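Local coordinates for protein cytochrome c class I (Sideroxydans lithotrophicus, PDB 4XXL) that probably shuttles electrons through a covalently attached heme c, as a small class I cytochrome used in lithoautotrophic growth, at residues A[29-32]-A[33-37]. Numbering follows the deposited sequence.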
# COMPACT_ATOMS: atom_id res chain seq x y z
N VAL A 29 6.37 -10.93 8.68
CA VAL A 29 5.40 -10.79 7.59
C VAL A 29 4.98 -12.14 7.00
O VAL A 29 5.83 -12.98 6.71
CB VAL A 29 5.99 -9.90 6.46
CG1 VAL A 29 5.04 -9.83 5.28
CG2 VAL A 29 6.26 -8.50 7.01
N ASP A 30 3.67 -12.33 6.82
CA ASP A 30 3.09 -13.44 6.04
C ASP A 30 2.92 -12.90 4.62
O ASP A 30 1.94 -12.19 4.32
CB ASP A 30 1.76 -13.87 6.67
CG ASP A 30 1.08 -15.08 5.96
OD1 ASP A 30 1.37 -15.45 4.80
OD2 ASP A 30 0.20 -15.70 6.61
N VAL A 31 3.89 -13.25 3.76
CA VAL A 31 3.92 -12.73 2.39
C VAL A 31 2.71 -13.21 1.58
O VAL A 31 2.04 -12.43 0.91
CB VAL A 31 5.22 -13.11 1.68
CG1 VAL A 31 5.15 -12.70 0.21
CG2 VAL A 31 6.39 -12.50 2.41
N ASP A 32 2.32 -14.47 1.70
CA ASP A 32 1.19 -14.96 0.93
C ASP A 32 -0.10 -14.22 1.32
O ASP A 32 -0.94 -13.91 0.47
CB ASP A 32 0.97 -16.49 1.18
CG ASP A 32 1.93 -17.38 0.38
OD1 ASP A 32 2.84 -16.86 -0.30
OD2 ASP A 32 1.73 -18.63 0.46
N ALA A 33 -0.24 -13.95 2.62
CA ALA A 33 -1.47 -13.32 3.10
C ALA A 33 -1.50 -11.88 2.64
O ALA A 33 -2.53 -11.40 2.27
CB ALA A 33 -1.59 -13.37 4.60
N ALA A 34 -0.32 -11.27 2.66
CA ALA A 34 -0.25 -9.90 2.13
C ALA A 34 -0.63 -9.81 0.64
O ALA A 34 -1.46 -8.98 0.24
CB ALA A 34 1.13 -9.33 2.37
N LYS A 35 -0.02 -10.65 -0.20
CA LYS A 35 -0.31 -10.65 -1.63
C LYS A 35 -1.79 -11.04 -1.91
O LYS A 35 -2.43 -10.48 -2.80
CB LYS A 35 0.69 -11.54 -2.40
CG LYS A 35 2.10 -11.10 -2.17
CD LYS A 35 3.16 -11.77 -3.02
CE LYS A 35 3.20 -11.07 -4.35
NZ LYS A 35 4.31 -11.68 -5.15
N SER A 36 -2.33 -11.98 -1.14
CA SER A 36 -3.74 -12.32 -1.22
C SER A 36 -4.67 -11.09 -0.96
O SER A 36 -5.60 -10.79 -1.71
CB SER A 36 -4.04 -13.49 -0.27
OG SER A 36 -5.42 -13.76 -0.24
N LEU A 37 -4.39 -10.36 0.14
CA LEU A 37 -5.18 -9.18 0.46
C LEU A 37 -5.07 -8.10 -0.64
O LEU A 37 -6.06 -7.44 -1.02
CB LEU A 37 -4.77 -8.64 1.83
CG LEU A 37 -5.74 -7.60 2.40
CD1 LEU A 37 -7.10 -8.21 2.71
CD2 LEU A 37 -5.16 -6.96 3.62
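D30 caps the start of helix 31-40 by taking a hydrogen bond on OD1 from the backbone N of A33, 3.1 Å away. With CG anti to the backbone N (chi1 -178°), the carboxylate reaches forward to A33, whose N-H meets OD1 from above the carboxylate plane, 67° out of it. The same group lies against a methyl: CG of D30 is 3.5 Å from CB of A33. Its negative charge probably also suits the positive end of the helix dipole. The backbone O of D30 accepts from A34 N and from ND2 of N109, so the N-cap residue is tied both to its own helix and to helix 104-115. This is the N-terminal helix of the class I cytochrome c fold, packed across the C-terminal helix; the buried CB of A34 touches N109 and W113 there. One turn on, K35 N donates to V31 O at 2.9 Å, an almost straight bond (175°), and S36 N donates to D32 O, less straight and tilted from the carbonyl plane. The K35 side chain starts beside that first carbonyl: CB lies 3.7 Å from V31 O, and CG comes closer, 3.4 Å from the same oxygen. CD then runs alongside the valine, 3.9 Å from V31 CG1, the two side chains pointing the same way. The chain bends about CG-CD, and CE and NZ lead away from the preceding turn. Replacing K35 by an alanine would probably leave V31 CG1 without its aliphatic neighbour and that side of the valine more open to water. CB of S36 rests 3.2 Å from D32 O, the carbonyl that its own N-H engages.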